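Local coordinates for translation initiation factor eIF2 assembly protein (Schizosaccharomyces pombe, PDB 4ZGP) that acts as an ATP-dependent folding chaperone for the translation factor eIF2, binding its gamma subunit so that this can assemble with the alpha and beta subunits, at residues Lys47-Lys52 against Ile105-Gly110; Ser39-Leu44 against Leu235-Asp240; Ile23-Gln28 against Cys162-Asn167. All blocks are in the same frame, centred on the assembly; numbering follows the deposited sequence.

Contact 1: residues Lys47-Lys52 against Ile105-Gly110; sequences KAKVIK and IKELGG
K47 and K49 meet L108 from the two branches of its isobutyl group, K47 at CD2 and K49 at CD1, while E107 completes the contact with its carboxylate and its backbone carbonyl. K47 CB is still remote, 4.4 Å from L108 CD2. With CG anti to the backbone N (chi1 -173°) and every later torsion near 180°, the chain then runs out straight and passes obliquely across L108. CG makes the closest apolar approach, 3.7 Å from L108 CD2, and CD follows at 3.9 Å from the same methyl. CE drifts off, 4.1 Å from L108 CD2. The tip finishes over the end of the helix, with NZ 3.6 Å from E107 O, too long for a hydrogen bond, though the charge may favour the carbonyl.

Chi1 of -61° sets K49 CG against L108 CD1 and CG, and the bend at chi2 then turns the chain across the E107 side chain at about a right angle. The resulting salt bridge is long, with K49 NZ 3.8 Å from E107 OE2, and the methylene K49 CE lies nearer, 3.6 Å from the same oxygen. No hydrogen bond joins the segments. L108 is presented by the end of helix 95-107, where G110 N donates to I105 O and G109 N to K106 O; with the positive phi of G109 (100°) this pair makes a Schellman motif. L108 N also donates to I105 O, from the face opposite G110 N.

Strand 48-51 is an outer strand of the three-stranded antiparallel sheet and is hydrogen-bonded to 180-184, which supplies the ATP-binding residues K183 and E184. L108 also touches E184, placing the helix end beside both strands, while A48 turns away from it to pack on K183 and on F34 of helix 34-40.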
ATOM      1  N   LYS A  47       7.653 -11.001   0.627  1.00 27.78           N
ATOM      2  CA  LYS A  47       9.025 -10.557   0.422  1.00 29.95           C
ATOM      3  C   LYS A  47       9.139  -9.357  -0.520  1.00 28.44           C
ATOM      4  O   LYS A  47       8.402  -9.241  -1.509  1.00 28.64           O
ATOM      5  CB  LYS A  47       9.873 -11.720  -0.120  1.00 28.84           C
ATOM      6  CG  LYS A  47      11.357 -11.410  -0.207  1.00 39.86           C
ATOM      7  CD  LYS A  47      12.151 -12.639  -0.669  1.00 47.56           C
ATOM      8  CE  LYS A  47      13.660 -12.390  -0.612  1.00 50.90           C
ATOM      9  NZ  LYS A  47      14.408 -13.338  -1.492  1.00 55.79           N
ATOM     10  N   ALA A  48      10.077  -8.475  -0.214  1.00 23.21           N
ATOM     11  CA  ALA A  48      10.278  -7.274  -1.013  1.00 27.77           C
ATOM     12  C   ALA A  48      11.709  -6.787  -0.908  1.00 31.09           C
ATOM     13  O   ALA A  48      12.415  -7.111   0.054  1.00 33.67           O
ATOM     14  CB  ALA A  48       9.292  -6.152  -0.574  1.00 28.19           C
ATOM     15  N   LYS A  49      12.149  -6.030  -1.909  1.00 25.57           N
ATOM     16  CA  LYS A  49      13.438  -5.347  -1.849  1.00 28.72           C
ATOM     17  C   LYS A  49      13.208  -3.865  -1.926  1.00 30.06           C
ATOM     18  O   LYS A  49      12.323  -3.397  -2.647  1.00 31.29           O
ATOM     19  CB  LYS A  49      14.372  -5.773  -2.993  1.00 29.94           C
ATOM     20  CG  LYS A  49      14.716  -7.250  -3.001  1.00 39.37           C
ATOM     21  CD  LYS A  49      15.796  -7.578  -1.981  1.00 39.61           C
ATOM     22  CE  LYS A  49      16.199  -9.047  -2.047  1.00 50.57           C
ATOM     23  NZ  LYS A  49      17.301  -9.372  -1.091  1.00 52.13           N
ATOM     24  N   VAL A  50      13.997  -3.106  -1.183  1.00 26.12           N
ATOM     25  CA  VAL A  50      13.874  -1.662  -1.235  1.00 25.79           C
ATOM     26  C   VAL A  50      15.146  -1.005  -1.747  1.00 31.62           C
ATOM     27  O   VAL A  50      16.229  -1.233  -1.211  1.00 35.16           O
ATOM     28  CB  VAL A  50      13.518  -1.076   0.156  1.00 30.99           C
ATOM     29  CG1 VAL A  50      13.311   0.412   0.055  1.00 28.24           C
ATOM     30  CG2 VAL A  50      12.260  -1.726   0.682  1.00 28.52           C
ATOM     31  N   ILE A  51      15.011  -0.195  -2.789  1.00 28.36           N
ATOM     32  CA  ILE A  51      16.128   0.620  -3.258  1.00 31.59           C
ATOM     33  C   ILE A  51      15.998   2.043  -2.731  1.00 28.39           C
ATOM     34  O   ILE A  51      15.126   2.798  -3.152  1.00 30.98           O
ATOM     35  CB  ILE A  51      16.203   0.628  -4.785  1.00 30.93           C
ATOM     36  CG1 ILE A  51      16.420  -0.794  -5.290  1.00 32.90           C
ATOM     37  CG2 ILE A  51      17.333   1.549  -5.249  1.00 39.01           C
ATOM     38  CD1 ILE A  51      16.249  -0.939  -6.799  1.00 37.79           C
ATOM     39  N   LYS A  52      16.869   2.404  -1.790  1.00 27.61           N
ATOM     40  CA  LYS A  52      16.732   3.649  -1.058  1.00 29.27           C
ATOM     41  C   LYS A  52      18.109   4.231  -0.732  1.00 38.38           C
ATOM     42  O   LYS A  52      18.955   3.532  -0.190  1.00 35.77           O
ATOM     43  CB  LYS A  52      15.940   3.422   0.230  1.00 32.44           C
ATOM     44  CG  LYS A  52      15.533   4.699   0.959  1.00 31.67           C
ATOM     45  CD  LYS A  52      14.894   4.362   2.302  1.00 30.98           C
ATOM     46  CE  LYS A  52      14.429   5.612   3.059  1.00 34.06           C
ATOM     47  NZ  LYS A  52      13.456   6.428   2.284  1.00 27.95           N
ATOM     48  N   ILE A 105      14.816  -7.859  -9.196  1.00 33.38           N
ATOM     49  CA  ILE A 105      13.785  -8.691  -9.797  1.00 28.61           C
ATOM     50  C   ILE A 105      14.202 -10.155  -9.845  1.00 31.22           C
ATOM     51  O   ILE A 105      13.434 -11.047  -9.476  1.00 30.17           O
ATOM     52  CB  ILE A 105      13.439  -8.195 -11.212  1.00 29.07           C
ATOM     53  CG1 ILE A 105      12.856  -6.782 -11.132  1.00 29.81           C
ATOM     54  CG2 ILE A 105      12.470  -9.173 -11.897  1.00 29.64           C
ATOM     55  CD1 ILE A 105      12.478  -6.170 -12.480  1.00 32.35           C
ATOM     56  N   LYS A 106      15.429 -10.402 -10.305  1.00 35.86           N
ATOM     57  CA  LYS A 106      15.984 -11.756 -10.330  1.00 33.14           C
ATOM     58  C   LYS A 106      15.976 -12.403  -8.944  1.00 28.05           C
ATOM     59  O   LYS A 106      15.550 -13.553  -8.768  1.00 34.22           O
ATOM     60  CB  LYS A 106      17.417 -11.729 -10.870  1.00 37.30           C
ATOM     61  CG  LYS A 106      18.136 -13.064 -10.755  1.00 37.83           C
ATOM     62  CD  LYS A 106      19.633 -12.915 -11.058  1.00 40.32           C
ATOM     63  CE  LYS A 106      20.242 -11.752 -10.281  1.00 44.45           C
ATOM     64  NZ  LYS A 106      21.633 -11.426 -10.720  1.00 46.97           N
ATOM     65  N   GLU A 107      16.448 -11.650  -7.962  1.00 29.12           N
ATOM     66  CA  GLU A 107      16.480 -12.110  -6.571  1.00 35.07           C
ATOM     67  C   GLU A 107      15.101 -12.408  -5.981  1.00 37.34           C
ATOM     68  O   GLU A 107      14.987 -13.166  -5.016  1.00 37.66           O
ATOM     69  CB  GLU A 107      17.189 -11.069  -5.711  1.00 36.17           C
ATOM     70  CG  GLU A 107      18.698 -11.063  -5.904  1.00 38.98           C
ATOM     71  CD  GLU A 107      19.362  -9.839  -5.304  1.00 47.01           C
ATOM     72  OE1 GLU A 107      20.575  -9.649  -5.534  1.00 52.06           O
ATOM     73  OE2 GLU A 107      18.669  -9.058  -4.615  1.00 53.68           O
ATOM     74  N   LEU A 108      14.057 -11.820  -6.554  1.00 31.84           N
ATOM     75  CA  LEU A 108      12.693 -12.039  -6.062  1.00 30.51           C
ATOM     76  C   LEU A 108      11.987 -13.118  -6.879  1.00 38.52           C
ATOM     77  O   LEU A 108      10.801 -13.385  -6.690  1.00 37.64           O
ATOM     78  CB  LEU A 108      11.898 -10.728  -6.081  1.00 33.26           C
ATOM     79  CG  LEU A 108      12.387  -9.691  -5.055  1.00 35.73           C
ATOM     80  CD1 LEU A 108      11.797  -8.306  -5.303  1.00 29.83           C
ATOM     81  CD2 LEU A 108      12.090 -10.143  -3.612  1.00 33.06           C
ATOM     82  N   GLY A 109      12.721 -13.745  -7.792  1.00 35.08           N
ATOM     83  CA  GLY A 109      12.169 -14.852  -8.554  1.00 33.90           C
ATOM     84  C   GLY A 109      11.696 -14.501  -9.952  1.00 33.29           C
ATOM     85  O   GLY A 109      11.016 -15.305 -10.596  1.00 38.77           O
ATOM     86  N   GLY A 110      12.030 -13.304 -10.422  1.00 30.15           N
ATOM     87  CA  GLY A 110      11.717 -12.918 -11.788  1.00 32.35           C
ATOM     88  C   GLY A 110      10.451 -12.117 -12.048  1.00 30.95           C
ATOM     89  O   GLY A 110      10.197 -11.721 -13.181  1.00 27.49           O
TER

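Contact 2: residues Ser39-Leu44 against Leu235-Asp240; sequences SLFRKL and LDTFPD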
ATOM      1  N   SER A  39      10.377  -3.070   7.625  1.00 29.63           N
ATOM      2  CA  SER A  39      11.347  -3.354   8.676  1.00 34.62           C
ATOM      3  C   SER A  39      10.700  -3.954   9.920  1.00 29.69           C
ATOM      4  O   SER A  39      11.115  -5.004  10.401  1.00 37.49           O
ATOM      5  CB  SER A  39      12.068  -2.060   9.048  1.00 41.94           C
ATOM      6  OG  SER A  39      11.125  -0.987   9.021  1.00 37.25           O
ATOM      7  N   LEU A  40       9.669  -3.281  10.422  1.00 27.09           N
ATOM      8  CA  LEU A  40       8.889  -3.794  11.548  1.00 21.58           C
ATOM      9  C   LEU A  40       8.276  -5.165  11.343  1.00 24.00           C
ATOM     10  O   LEU A  40       8.260  -5.979  12.260  1.00 21.04           O
ATOM     11  CB  LEU A  40       7.743  -2.831  11.877  1.00 23.55           C
ATOM     12  CG  LEU A  40       8.117  -1.436  12.342  1.00 26.91           C
ATOM     13  CD1 LEU A  40       6.840  -0.623  12.641  1.00 22.26           C
ATOM     14  CD2 LEU A  40       9.022  -1.539  13.591  1.00 27.90           C
ATOM     15  N   PHE A  41       7.723  -5.386  10.153  1.00 21.03           N
ATOM     16  CA  PHE A  41       6.789  -6.470   9.935  1.00 26.78           C
ATOM     17  C   PHE A  41       7.241  -7.441   8.842  1.00 25.18           C
ATOM     18  O   PHE A  41       6.414  -8.070   8.192  1.00 22.87           O
ATOM     19  CB  PHE A  41       5.406  -5.864   9.595  1.00 21.57           C
ATOM     20  CG  PHE A  41       4.900  -4.949  10.680  1.00 19.42           C
ATOM     21  CD1 PHE A  41       4.964  -5.359  11.986  1.00 19.16           C
ATOM     22  CD2 PHE A  41       4.431  -3.686  10.388  1.00 22.75           C
ATOM     23  CE1 PHE A  41       4.534  -4.530  13.030  1.00 20.03           C
ATOM     24  CE2 PHE A  41       3.982  -2.854  11.411  1.00 24.05           C
ATOM     25  CZ  PHE A  41       4.042  -3.282  12.730  1.00 21.33           C
ATOM     26  N   ARG A  42       8.557  -7.569   8.670  1.00 26.92           N
ATOM     27  CA  ARG A  42       9.123  -8.421   7.627  1.00 28.43           C
ATOM     28  C   ARG A  42       8.581  -9.844   7.679  1.00 24.93           C
ATOM     29  O   ARG A  42       8.322 -10.446   6.646  1.00 28.34           O
ATOM     30  CB  ARG A  42      10.660  -8.434   7.743  1.00 32.40           C
ATOM     31  CG  ARG A  42      11.384  -9.250   6.665  1.00 41.31           C
ATOM     32  CD  ARG A  42      12.886  -9.323   6.965  1.00 44.91           C
ATOM     33  NE  ARG A  42      13.410  -8.009   7.331  1.00 56.48           N
ATOM     34  CZ  ARG A  42      14.050  -7.189   6.501  1.00 59.12           C
ATOM     35  NH1 ARG A  42      14.280  -7.546   5.242  1.00 58.52           N
ATOM     36  NH2 ARG A  42      14.474  -6.010   6.938  1.00 56.91           N
ATOM     37  N   LYS A  43       8.373 -10.374   8.875  1.00 23.22           N
ATOM     38  CA  LYS A  43       7.888 -11.745   9.019  1.00 28.68           C
ATOM     39  C   LYS A  43       6.400 -11.924   8.661  1.00 27.25           C
ATOM     40  O   LYS A  43       5.916 -13.053   8.557  1.00 27.47           O
ATOM     41  CB  LYS A  43       8.120 -12.232  10.451  1.00 35.39           C
ATOM     42  CG  LYS A  43       9.602 -12.309  10.861  1.00 39.66           C
ATOM     43  CD  LYS A  43       9.751 -12.398  12.377  1.00 46.54           C
ATOM     44  CE  LYS A  43      11.190 -12.096  12.806  1.00 54.18           C
ATOM     45  NZ  LYS A  43      11.329 -12.032  14.287  1.00 59.42           N
ATOM     46  N   LEU A  44       5.685 -10.817   8.474  1.00 25.19           N
ATOM     47  CA  LEU A  44       4.230 -10.865   8.264  1.00 26.28           C
ATOM     48  C   LEU A  44       3.809 -10.490   6.850  1.00 25.84           C
ATOM     49  O   LEU A  44       2.635 -10.579   6.500  1.00 24.91           O
ATOM     50  CB  LEU A  44       3.531  -9.916   9.252  1.00 22.77           C
ATOM     51  CG  LEU A  44       3.965 -10.007  10.718  1.00 27.53           C
ATOM     52  CD1 LEU A  44       3.407  -8.815  11.491  1.00 26.39           C
ATOM     53  CD2 LEU A  44       3.484 -11.296  11.349  1.00 33.54           C
ATOM     54  N   LEU A 235       0.941  -6.126  15.225  1.00 22.99           N
ATOM     55  CA  LEU A 235       1.312  -4.804  14.686  1.00 21.65           C
ATOM     56  C   LEU A 235       1.559  -3.818  15.835  1.00 21.45           C
ATOM     57  O   LEU A 235       1.517  -2.589  15.659  1.00 21.22           O
ATOM     58  CB  LEU A 235       0.222  -4.272  13.743  1.00 19.24           C
ATOM     59  CG  LEU A 235      -0.128  -5.175  12.538  1.00 21.03           C
ATOM     60  CD1 LEU A 235      -1.175  -4.541  11.632  1.00 22.47           C
ATOM     61  CD2 LEU A 235       1.099  -5.557  11.685  1.00 23.63           C
ATOM     62  N   ASP A 236       1.825  -4.382  17.004  1.00 25.20           N
ATOM     63  CA  ASP A 236       2.003  -3.607  18.237  1.00 28.83           C
ATOM     64  C   ASP A 236       3.128  -2.578  18.156  1.00 29.22           C
ATOM     65  O   ASP A 236       3.133  -1.608  18.911  1.00 28.08           O
ATOM     66  CB  ASP A 236       2.265  -4.551  19.418  1.00 27.72           C
ATOM     67  CG  ASP A 236       3.454  -5.468  19.188  1.00 34.49           C
ATOM     68  OD1 ASP A 236       3.327  -6.425  18.386  1.00 33.00           O
ATOM     69  OD2 ASP A 236       4.519  -5.253  19.826  1.00 37.52           O
ATOM     70  N   THR A 237       4.074  -2.770  17.242  1.00 23.92           N
ATOM     71  CA  THR A 237       5.203  -1.837  17.133  1.00 25.21           C
ATOM     72  C   THR A 237       4.889  -0.652  16.225  1.00 22.19           C
ATOM     73  O   THR A 237       5.694   0.273  16.114  1.00 23.84           O
ATOM     74  CB  THR A 237       6.463  -2.540  16.592  1.00 24.23           C
ATOM     75  OG1 THR A 237       6.086  -3.337  15.463  1.00 23.66           O
ATOM     76  CG2 THR A 237       7.044  -3.449  17.652  1.00 23.39           C
ATOM     77  N   PHE A 238       3.736  -0.673  15.551  1.00 19.10           N
ATOM     78  CA  PHE A 238       3.404   0.461  14.714  1.00 18.72           C
ATOM     79  C   PHE A 238       3.148   1.654  15.654  1.00 22.15           C
ATOM     80  O   PHE A 238       2.458   1.503  16.656  1.00 25.45           O
ATOM     81  CB  PHE A 238       2.187   0.190  13.802  1.00 22.45           C
ATOM     82  CG  PHE A 238       2.028   1.237  12.759  1.00 23.76           C
ATOM     83  CD1 PHE A 238       2.916   1.286  11.691  1.00 21.29           C
ATOM     84  CD2 PHE A 238       1.075   2.236  12.888  1.00 21.17           C
ATOM     85  CE1 PHE A 238       2.818   2.288  10.737  1.00 21.54           C
ATOM     86  CE2 PHE A 238       0.972   3.235  11.938  1.00 22.87           C
ATOM     87  CZ  PHE A 238       1.843   3.259  10.858  1.00 20.47           C
ATOM     88  N   PRO A 239       3.727   2.828  15.340  1.00 20.57           N
ATOM     89  CA  PRO A 239       3.837   3.868  16.373  1.00 21.48           C
ATOM     90  C   PRO A 239       2.601   4.743  16.568  1.00 27.11           C
ATOM     91  O   PRO A 239       2.560   5.456  17.574  1.00 31.35           O
ATOM     92  CB  PRO A 239       5.019   4.723  15.889  1.00 26.19           C
ATOM     93  CG  PRO A 239       5.117   4.488  14.447  1.00 25.26           C
ATOM     94  CD  PRO A 239       4.671   3.054  14.231  1.00 23.00           C
ATOM     95  N   ASP A 240       1.631   4.691  15.659  1.00 24.77           N
ATOM     96  CA  ASP A 240       0.429   5.536  15.784  1.00 25.73           C
ATOM     97  C   ASP A 240      -0.795   4.731  16.243  1.00 26.27           C
ATOM     98  O   ASP A 240      -0.898   3.555  15.950  1.00 23.05           O
ATOM     99  CB  ASP A 240       0.140   6.226  14.455  1.00 30.04           C
ATOM    100  CG  ASP A 240       1.298   7.089  13.990  1.00 32.71           C
ATOM    101  OD1 ASP A 240       1.877   7.794  14.841  1.00 30.42           O
ATOM    102  OD2 ASP A 240       1.615   7.072  12.782  1.00 30.12           O
TER
HETATM  103  O   HOH W   1       7.890  -5.221  14.907  1.00 26.67           O
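A type I beta turn, L235 to F238, receives the ring of F41, from segment 39-44 at helix 34-40. The turn is closed by F238 N donating to L235 O, and L235 sends a methyl squarely onto the aromatic face. L235 CD2 stands 3.7 Å from the centroid of the F41 ring and only 5° off its normal, so this is a CH-pi contact centred on the face. The opposite face is covered by F41's own neighbour, with L40 CB 3.5 Å above the plane; the ring is therefore sandwiched. L44 CD1 also touches L235 CD2, the two side chains meeting at a slant.

In the fold, this turn lies in the loop between helix 221-233 and strand 243-250. F41 and L235 both lean on L256 of strand 253-261, so segment 39-44 is seated against the mixed five-stranded sheet of this ATP-grasp protein.

F238 N lies near the ring plane at its edge, 3.9 Å from F41 CZ, while the hydroxyl T237 OG1 comes in obliquely, 3.1 Å from F41 CE1, having been placed between its backbone N and carbonyl carbon by a chi1 of 46°. L40 CD1 lies 3.8 Å from T237 O, L40 and T237 sliding past each other in opposite directions. The T237 hydroxyl also hydrogen-bonds, at 2.7 Å from OG1, to a water that donates to L40 O.

Contact 3: residues Ile23-Gln28 against Cys162-Asn167; sequences ILTKNQ and CKDFDN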
ATOM      1  N   ILE A  23      -7.373  15.150  11.544  1.00 45.86           N
ATOM      2  CA  ILE A  23      -6.180  15.812  11.023  1.00 46.20           C
ATOM      3  C   ILE A  23      -5.051  14.809  10.746  1.00 43.01           C
ATOM      4  O   ILE A  23      -4.999  13.722  11.332  1.00 40.48           O
ATOM      5  CB  ILE A  23      -5.669  16.915  11.987  1.00 47.16           C
ATOM      6  CG1 ILE A  23      -4.975  16.306  13.204  1.00 53.93           C
ATOM      7  CG2 ILE A  23      -6.810  17.830  12.415  1.00 52.91           C
ATOM      8  CD1 ILE A  23      -3.508  16.674  13.303  1.00 46.52           C
ATOM      9  N   LEU A  24      -4.160  15.198   9.841  1.00 38.05           N
ATOM     10  CA  LEU A  24      -3.026  14.383   9.428  1.00 35.35           C
ATOM     11  C   LEU A  24      -1.716  15.076   9.752  1.00 36.17           C
ATOM     12  O   LEU A  24      -1.520  16.226   9.370  1.00 39.89           O
ATOM     13  CB  LEU A  24      -3.100  14.116   7.930  1.00 33.05           C
ATOM     14  CG  LEU A  24      -2.042  13.181   7.341  1.00 38.14           C
ATOM     15  CD1 LEU A  24      -2.227  11.777   7.869  1.00 30.88           C
ATOM     16  CD2 LEU A  24      -2.120  13.204   5.824  1.00 35.11           C
ATOM     17  N   THR A  25      -0.814  14.392  10.446  1.00 31.68           N
ATOM     18  CA  THR A  25       0.490  14.987  10.720  1.00 31.97           C
ATOM     19  C   THR A  25       1.553  14.433   9.774  1.00 35.85           C
ATOM     20  O   THR A  25       1.405  13.339   9.223  1.00 28.55           O
ATOM     21  CB  THR A  25       0.948  14.745  12.158  1.00 37.18           C
ATOM     22  OG1 THR A  25       1.230  13.354  12.332  1.00 33.21           O
ATOM     23  CG2 THR A  25      -0.123  15.185  13.163  1.00 37.81           C
ATOM     24  N   LYS A  26       2.619  15.204   9.594  1.00 32.32           N
ATOM     25  CA  LYS A  26       3.805  14.763   8.873  1.00 32.76           C
ATOM     26  C   LYS A  26       4.322  13.411   9.373  1.00 29.82           C
ATOM     27  O   LYS A  26       4.668  12.542   8.573  1.00 28.82           O
ATOM     28  CB  LYS A  26       4.908  15.816   8.996  1.00 38.45           C
ATOM     29  CG  LYS A  26       6.252  15.372   8.471  1.00 37.88           C
ATOM     30  CD  LYS A  26       7.344  16.405   8.781  1.00 51.13           C
ATOM     31  CE  LYS A  26       7.593  16.555  10.277  1.00 48.16           C
ATOM     32  NZ  LYS A  26       8.842  15.866  10.724  1.00 56.54           N
ATOM     33  N   ASN A  27       4.374  13.229  10.688  1.00 26.18           N
ATOM     34  CA  ASN A  27       4.864  11.968  11.239  1.00 27.94           C
ATOM     35  C   ASN A  27       3.965  10.792  10.846  1.00 28.49           C
ATOM     36  O   ASN A  27       4.438   9.681  10.620  1.00 22.94           O
ATOM     37  CB  ASN A  27       4.995  12.044  12.771  1.00 28.92           C
ATOM     38  CG  ASN A  27       6.319  12.683  13.213  1.00 37.54           C
ATOM     39  OD1 ASN A  27       7.209  12.905  12.394  1.00 33.76           O
ATOM     40  ND2 ASN A  27       6.450  12.962  14.498  1.00 33.79           N
ATOM     41  N   GLN A  28       2.664  11.029  10.774  1.00 26.64           N
ATOM     42  CA  GLN A  28       1.762   9.938  10.398  1.00 25.84           C
ATOM     43  C   GLN A  28       2.034   9.457   8.988  1.00 25.59           C
ATOM     44  O   GLN A  28       1.941   8.253   8.709  1.00 26.48           O
ATOM     45  CB  GLN A  28       0.312  10.368  10.506  1.00 27.85           C
ATOM     46  CG  GLN A  28      -0.249  10.326  11.908  1.00 27.64           C
ATOM     47  CD  GLN A  28      -1.645  10.906  11.907  1.00 39.88           C
ATOM     48  OE1 GLN A  28      -1.812  12.122  11.821  1.00 35.06           O
ATOM     49  NE2 GLN A  28      -2.657  10.036  11.925  1.00 34.21           N
ATOM     50  N   CYS A 162      -0.699  17.532   5.490  1.00 35.56           N
ATOM     51  CA  CYS A 162      -0.202  17.576   6.855  1.00 43.31           C
ATOM     52  C   CYS A 162      -0.314  18.982   7.416  1.00 48.14           C
ATOM     53  O   CYS A 162       0.278  19.924   6.887  1.00 46.84           O
ATOM     54  CB  CYS A 162       1.240  17.091   6.912  1.00 37.65           C
ATOM     55  SG  CYS A 162       1.415  15.462   6.189  1.00 38.85           S
ATOM     56  N   LYS A 163      -1.075  19.119   8.495  1.00 45.39           N
ATOM     57  CA  LYS A 163      -1.323  20.434   9.050  1.00 51.60           C
ATOM     58  C   LYS A 163      -0.047  21.019   9.649  1.00 54.06           C
ATOM     59  O   LYS A 163       0.123  22.238   9.685  1.00 53.16           O
ATOM     60  CB  LYS A 163      -2.432  20.379  10.103  1.00 59.17           C
ATOM     61  CG  LYS A 163      -2.945  21.757  10.492  1.00 67.52           C
ATOM     62  CD  LYS A 163      -4.010  21.697  11.570  1.00 75.57           C
ATOM     63  CE  LYS A 163      -4.425  23.103  11.989  1.00 79.37           C
ATOM     64  NZ  LYS A 163      -5.484  23.082  13.030  1.00 75.31           N
ATOM     65  N   ASP A 164       0.858  20.153  10.096  1.00 45.64           N
ATOM     66  CA  ASP A 164       2.066  20.619  10.756  1.00 42.65           C
ATOM     67  C   ASP A 164       3.253  20.749   9.806  1.00 55.04           C
ATOM     68  O   ASP A 164       4.400  20.809  10.243  1.00 60.02           O
ATOM     69  CB  ASP A 164       2.423  19.694  11.924  1.00 49.70           C
ATOM     70  CG  ASP A 164       2.687  18.245  11.495  1.00 46.17           C
ATOM     71  OD1 ASP A 164       2.448  17.879  10.321  1.00 37.73           O
ATOM     72  OD2 ASP A 164       3.128  17.469  12.365  1.00 47.68           O
ATOM     73  N   PHE A 165       2.975  20.817   8.509  1.00 56.34           N
ATOM     74  CA  PHE A 165       4.037  20.913   7.518  1.00 58.83           C
ATOM     75  C   PHE A 165       3.591  21.703   6.281  1.00 60.54           C
ATOM     76  O   PHE A 165       2.699  21.280   5.543  1.00 67.51           O
ATOM     77  CB  PHE A 165       4.503  19.509   7.128  1.00 53.52           C
ATOM     78  CG  PHE A 165       5.805  19.487   6.391  1.00 55.35           C
ATOM     79  CD1 PHE A 165       7.004  19.638   7.075  1.00 55.03           C
ATOM     80  CD2 PHE A 165       5.832  19.317   5.014  1.00 55.34           C
ATOM     81  CE1 PHE A 165       8.210  19.622   6.400  1.00 53.38           C
ATOM     82  CE2 PHE A 165       7.037  19.301   4.331  1.00 59.14           C
ATOM     83  CZ  PHE A 165       8.227  19.452   5.026  1.00 55.67           C
ATOM     84  N   ASP A 166       4.226  22.854   6.064  1.00 73.07           N
ATOM     85  CA  ASP A 166       3.838  23.784   5.000  1.00 74.87           C
ATOM     86  C   ASP A 166       4.688  23.644   3.737  1.00 77.50           C
ATOM     87  O   ASP A 166       5.876  23.312   3.801  1.00 72.01           O
ATOM     88  CB  ASP A 166       3.910  25.220   5.516  1.00 76.26           C
ATOM     89  CG  ASP A 166       4.891  25.375   6.663  1.00 82.75           C
ATOM     90  OD1 ASP A 166       4.529  25.014   7.805  1.00 84.35           O
ATOM     91  OD2 ASP A 166       6.022  25.853   6.424  1.00 86.45           O
ATOM     92  N   ASN A 167       4.067  23.915   2.591  1.00 79.89           N
ATOM     93  CA  ASN A 167       4.695  23.663   1.301  1.00 80.74           C
ATOM     94  C   ASN A 167       4.642  24.876   0.382  1.00 77.93           C
ATOM     95  O   ASN A 167       5.178  24.847  -0.725  1.00 81.30           O
ATOM     96  CB  ASN A 167       4.029  22.462   0.619  1.00 74.82           C
ATOM     97  CG  ASN A 167       3.817  21.285   1.573  1.00 70.83           C
ATOM     98  OD1 ASN A 167       2.924  21.311   2.425  1.00 67.01           O
ATOM     99  ND2 ASN A 167       4.634  20.247   1.424  1.00 69.30           N
TER
HETATM  100  O   HOH W   2       4.499  15.309  12.759  1.00 33.70           O
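D164 grips the first turn of helix 26-31: K26 N donates to D164 OD1 at 2.8 Å, nearly straight at 168°, and OD1 receives it with its syn lone pair. The other oxygen, D164 OD2, accepts at 2.6 Å from a water that also accepts a hydrogen bond from N27 N. A D164 chi1 of 60° turns the carboxylate toward the helix start, where the helix dipole would probably favour its negative charge. K163 N donates to L24 O at 3.1 Å, almost head-on to the carbonyl, and C162 CA makes a CA-H...O contact with that oxygen. C162 CB and SG pack against K26 N, with SG 4.2 Å from L24 CD2. K26 CD lies obliquely against the F165 ring, 3.7 Å from F165 CD1.

Behind these, a type I beta turn from C162 to F165 carries D164 into place, P173 touches both K26 and F165, and V29 touches both L24 and C162. On the helix side, Q28 N donates to T25 OG1 at 3.1 Å, and T25 N returns a bond to Q28 OE1. T25 is thus the N-cap, and the reciprocal pair is a capping box, supplemented by a sequence-distant aspartate on the next backbone N-H.

Overall arrangement
From the N terminus, the chain first enters contact 3 at 23-28, leading into helix 26-31, then contact 2 at 39-44, on helix 34-40, and contact 1 at 47-52. Contact 1 closes first, at 105-110, joining the three-stranded sheet to the end of helix 95-107. Its loop nests inside both others. Contact 3 closes at 162-167, joining the start of helix 26-31 to the loop between helix 149-157 and strand 180-184, and contact 2 last, at 235-240, beside the five-stranded sheet; these two loops cross. Contacts 2 and 3 touch directly, D240 OD2 lying 3.7 Å from Q28 CA, whereas contacts 1 and 3 are about 12 Å apart at their nearest atoms.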